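Local structure of cell division control protein 53 (Saccharomyces cerevisiae, 3O2P) at residues 28-40 / 74-86. The protein acts, as the cullin scaffold whose C-terminal neddylation domain this is, in SCF E3 ubiquitin ligases that mark target proteins for proteasomal degradation. Residues are numbered along the deposited sequence; the frame is centred on the assembly and turned at random.
Sequences IVRIMKAKRNLPH and YLQRGDDGESYAY
Y86 lays its ring along the last turns of helix 28-35: K33 CA stands over one face, 4.1 Å from the ring centroid and 13° off the normal, a CH-pi contact. With CG anti to the backbone N (chi1 -176°), the ring runs alongside K33 and brings Y86 CE1 to within 3.9 Å of V29 CG1. R36 NH1 comes to the edge of the Y86 ring, and Y86 CD2 lies over one face of the R36 guanidinium, the two planes 81° apart; R36 NE is tied back to K33 O. M32, bent at chi2 and chi3, crosses L75 at about a right angle, CG to L75 CD2 3.6 Å, while its CE tucks against the backbone of Y84.

At the other end, H40 ND1 and Y84 OH share a 2.8 Å hydrogen bond at the imidazole edge. The two rings meet rim to rim, neither over the face of the other, and the hydrogen bond joins their edges. H40 N also donates to E82 O (2.9 Å), just as helix 40-51 begins.

Between these ends, strands 37-39 and 83-86 pair antiparallel. L38 and Y84 form the hydrogen-bonded pair, exchanging two backbone bonds, and Y86 N to R36 O (2.9 Å) prolongs the ladder where R36, at positive phi, ends the helix. Further out, D80 OD1 accepts from S83 OG and E82 N on opposite faces of its carboxylate, the latter an Asx turn that shapes the hairpin.

The three-stranded order 37-39, 83-86, 75-77 beside helices is the winged-helix arrangement of cullin neddylation domains. K33, by similarity the NEDD8 acceptor (unmodified here), lies at the end of strand 83-86 away from the hairpin, its side chain leading outward. I28 continues the packing onto helices 59-71 and 40-51, and Y84 touches L43 of helix 40-51.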
# COMPACT_ATOMS: atom_id res chain seq x y z
N ILE B 28 17.69 -17.25 3.69
CA ILE B 28 17.68 -15.84 3.32
C ILE B 28 18.12 -14.96 4.50
O ILE B 28 18.90 -14.01 4.32
CB ILE B 28 16.29 -15.42 2.81
CG1 ILE B 28 16.02 -16.03 1.43
CG2 ILE B 28 16.16 -13.91 2.74
CD1 ILE B 28 14.61 -15.86 0.97
N VAL B 29 17.62 -15.26 5.69
CA VAL B 29 17.98 -14.49 6.89
C VAL B 29 19.48 -14.58 7.18
O VAL B 29 20.11 -13.59 7.57
CB VAL B 29 17.21 -14.97 8.13
CG1 VAL B 29 17.71 -14.26 9.37
CG2 VAL B 29 15.72 -14.73 7.95
N ARG B 30 20.05 -15.77 6.99
CA ARG B 30 21.48 -16.01 7.12
C ARG B 30 22.27 -15.09 6.18
O ARG B 30 23.17 -14.36 6.60
CB ARG B 30 21.78 -17.47 6.79
CG ARG B 30 22.85 -18.13 7.64
CD ARG B 30 23.01 -19.61 7.28
NE ARG B 30 21.77 -20.35 7.47
CZ ARG B 30 21.24 -21.19 6.58
NH1 ARG B 30 21.84 -21.40 5.42
NH2 ARG B 30 20.10 -21.82 6.86
N ILE B 31 21.93 -15.12 4.90
CA ILE B 31 22.60 -14.27 3.92
C ILE B 31 22.50 -12.79 4.29
O ILE B 31 23.51 -12.08 4.38
CB ILE B 31 22.02 -14.50 2.51
CG1 ILE B 31 22.32 -15.92 2.03
CG2 ILE B 31 22.54 -13.45 1.54
CD1 ILE B 31 21.48 -16.38 0.83
N MET B 32 21.27 -12.32 4.51
CA MET B 32 21.04 -10.90 4.77
C MET B 32 21.65 -10.44 6.09
O MET B 32 22.06 -9.30 6.22
CB MET B 32 19.55 -10.58 4.73
CG MET B 32 18.95 -10.73 3.35
SD MET B 32 19.82 -9.72 2.12
CE MET B 32 19.54 -8.08 2.79
N LYS B 33 21.72 -11.33 7.07
CA LYS B 33 22.30 -10.94 8.34
C LYS B 33 23.78 -10.60 8.13
O LYS B 33 24.33 -9.74 8.81
CB LYS B 33 22.13 -12.05 9.37
CG LYS B 33 22.53 -11.64 10.77
CD LYS B 33 22.26 -12.77 11.75
CE LYS B 33 22.88 -12.48 13.11
NZ LYS B 33 24.31 -12.08 12.97
N ALA B 34 24.40 -11.27 7.16
CA ALA B 34 25.81 -11.07 6.87
C ALA B 34 26.07 -9.99 5.82
O ALA B 34 27.06 -9.26 5.90
CB ALA B 34 26.44 -12.39 6.45
N LYS B 35 25.19 -9.89 4.82
CA LYS B 35 25.38 -8.91 3.75
C LYS B 35 24.70 -7.57 4.04
O LYS B 35 25.05 -6.55 3.45
CB LYS B 35 24.91 -9.45 2.39
CG LYS B 35 25.67 -10.67 1.89
CD LYS B 35 27.17 -10.44 1.87
CE LYS B 35 27.85 -11.24 0.76
NZ LYS B 35 27.66 -10.59 -0.58
N ARG B 36 23.70 -7.59 4.93
CA ARG B 36 23.04 -6.37 5.38
C ARG B 36 22.16 -5.71 4.32
O ARG B 36 21.02 -5.34 4.58
CB ARG B 36 24.09 -5.38 5.87
CG ARG B 36 24.81 -5.84 7.11
CD ARG B 36 23.92 -5.63 8.31
NE ARG B 36 23.88 -6.80 9.18
CZ ARG B 36 23.09 -6.89 10.25
NH1 ARG B 36 22.28 -5.88 10.55
NH2 ARG B 36 23.11 -7.98 11.00
N ASN B 37 22.71 -5.55 3.12
CA ASN B 37 22.03 -4.87 2.02
C ASN B 37 22.35 -5.60 0.72
O ASN B 37 23.50 -5.94 0.46
CB ASN B 37 22.50 -3.42 1.94
CG ASN B 37 21.36 -2.43 1.83
OD1 ASN B 37 20.63 -2.41 0.83
ND2 ASN B 37 21.19 -1.61 2.87
N LEU B 38 21.34 -5.85 -0.10
CA LEU B 38 21.57 -6.67 -1.28
C LEU B 38 20.55 -6.40 -2.37
O LEU B 38 19.35 -6.26 -2.10
CB LEU B 38 21.51 -8.14 -0.86
CG LEU B 38 22.59 -9.13 -1.28
CD1 LEU B 38 23.98 -8.55 -1.08
CD2 LEU B 38 22.42 -10.42 -0.50
N PRO B 39 21.01 -6.34 -3.62
CA PRO B 39 20.09 -6.24 -4.75
C PRO B 39 19.26 -7.52 -4.84
O PRO B 39 19.77 -8.58 -4.49
CB PRO B 39 21.01 -6.13 -5.97
CG PRO B 39 22.37 -5.77 -5.40
CD PRO B 39 22.42 -6.41 -4.05
N HIS B 40 18.01 -7.41 -5.29
CA HIS B 40 17.10 -8.56 -5.38
C HIS B 40 17.73 -9.70 -6.14
O HIS B 40 17.73 -10.85 -5.69
CB HIS B 40 15.81 -8.14 -6.08
CG HIS B 40 15.01 -9.29 -6.60
ND1 HIS B 40 14.01 -9.89 -5.87
CD2 HIS B 40 15.06 -9.95 -7.79
CE1 HIS B 40 13.48 -10.87 -6.58
NE2 HIS B 40 14.09 -10.92 -7.75
N TYR B 74 11.53 -8.91 8.90
CA TYR B 74 12.95 -9.23 8.78
C TYR B 74 13.64 -8.44 7.68
O TYR B 74 14.84 -8.19 7.76
CB TYR B 74 13.16 -10.71 8.48
CG TYR B 74 13.12 -11.61 9.68
CD1 TYR B 74 14.27 -11.87 10.43
CD2 TYR B 74 11.92 -12.19 10.09
CE1 TYR B 74 14.23 -12.69 11.53
CE2 TYR B 74 11.87 -13.01 11.18
CZ TYR B 74 13.02 -13.26 11.91
OH TYR B 74 12.95 -14.07 13.01
N LEU B 75 12.89 -8.07 6.64
CA LEU B 75 13.48 -7.37 5.51
C LEU B 75 12.70 -6.12 5.15
O LEU B 75 11.47 -6.10 5.24
CB LEU B 75 13.51 -8.26 4.27
CG LEU B 75 14.21 -9.61 4.21
CD1 LEU B 75 13.89 -10.24 2.85
CD2 LEU B 75 15.71 -9.45 4.39
N GLN B 76 13.41 -5.11 4.67
CA GLN B 76 12.78 -3.90 4.16
C GLN B 76 13.22 -3.75 2.71
O GLN B 76 14.41 -3.82 2.41
CB GLN B 76 13.25 -2.70 4.97
CG GLN B 76 12.38 -1.47 4.83
CD GLN B 76 13.06 -0.20 5.34
OE1 GLN B 76 14.11 -0.25 5.99
NE2 GLN B 76 12.46 0.95 5.04
N ARG B 77 12.25 -3.58 1.81
CA ARG B 77 12.56 -3.31 0.41
C ARG B 77 13.21 -1.94 0.34
O ARG B 77 12.76 -1.01 1.00
CB ARG B 77 11.28 -3.31 -0.43
CG ARG B 77 11.52 -3.13 -1.93
CD ARG B 77 10.19 -3.11 -2.71
NE ARG B 77 9.39 -4.31 -2.46
CZ ARG B 77 9.48 -5.42 -3.18
NH1 ARG B 77 10.34 -5.50 -4.19
NH2 ARG B 77 8.71 -6.47 -2.88
N GLY B 78 14.25 -1.82 -0.47
CA GLY B 78 14.92 -0.54 -0.66
C GLY B 78 14.08 0.45 -1.45
O GLY B 78 13.11 0.07 -2.11
N ASP B 79 14.46 1.72 -1.40
CA ASP B 79 13.75 2.77 -2.12
C ASP B 79 13.70 2.51 -3.62
O ASP B 79 12.74 2.90 -4.28
CB ASP B 79 14.39 4.12 -1.85
CG ASP B 79 14.57 4.39 -0.37
OD1 ASP B 79 13.67 4.03 0.42
OD2 ASP B 79 15.62 4.96 0.00
N ASP B 80 14.74 1.87 -4.15
CA ASP B 80 14.76 1.55 -5.58
C ASP B 80 13.77 0.45 -5.94
O ASP B 80 13.48 0.21 -7.12
CB ASP B 80 16.19 1.22 -6.08
CG ASP B 80 16.78 -0.00 -5.40
OD1 ASP B 80 16.05 -0.72 -4.69
OD2 ASP B 80 18.00 -0.24 -5.58
N GLY B 81 13.23 -0.20 -4.92
CA GLY B 81 12.20 -1.21 -5.10
C GLY B 81 12.70 -2.56 -5.60
O GLY B 81 11.91 -3.46 -5.87
N GLU B 82 14.02 -2.70 -5.70
CA GLU B 82 14.63 -3.95 -6.16
C GLU B 82 15.91 -4.34 -5.41
O GLU B 82 16.85 -4.88 -6.00
CB GLU B 82 14.87 -3.93 -7.67
CG GLU B 82 15.25 -2.57 -8.23
CD GLU B 82 15.50 -2.61 -9.74
OE1 GLU B 82 14.73 -3.25 -10.48
OE2 GLU B 82 16.49 -1.98 -10.19
N SER B 83 15.93 -4.04 -4.12
CA SER B 83 16.99 -4.47 -3.21
C SER B 83 16.33 -4.68 -1.86
O SER B 83 15.16 -4.31 -1.68
CB SER B 83 18.10 -3.42 -3.13
OG SER B 83 17.58 -2.13 -2.85
N TYR B 84 17.05 -5.27 -0.92
CA TYR B 84 16.50 -5.49 0.42
C TYR B 84 17.51 -5.15 1.50
O TYR B 84 18.71 -5.29 1.30
CB TYR B 84 16.02 -6.94 0.60
CG TYR B 84 15.14 -7.44 -0.52
CD1 TYR B 84 13.80 -7.07 -0.62
CD2 TYR B 84 15.66 -8.28 -1.50
CE1 TYR B 84 13.01 -7.52 -1.66
CE2 TYR B 84 14.88 -8.73 -2.53
CZ TYR B 84 13.56 -8.35 -2.61
OH TYR B 84 12.79 -8.81 -3.65
N ALA B 85 17.01 -4.68 2.63
CA ALA B 85 17.84 -4.39 3.77
C ALA B 85 17.41 -5.30 4.92
O ALA B 85 16.21 -5.47 5.18
CB ALA B 85 17.71 -2.93 4.16
N TYR B 86 18.39 -5.87 5.62
CA TYR B 86 18.10 -6.68 6.79
C TYR B 86 17.69 -5.81 7.98
O TYR B 86 18.30 -4.77 8.24
CB TYR B 86 19.29 -7.58 7.17
CG TYR B 86 18.99 -8.50 8.33
CD1 TYR B 86 18.12 -9.57 8.19
CD2 TYR B 86 19.58 -8.30 9.58
CE1 TYR B 86 17.83 -10.41 9.25
CE2 TYR B 86 19.31 -9.14 10.64
CZ TYR B 86 18.44 -10.20 10.48
OH TYR B 86 18.15 -11.04 11.53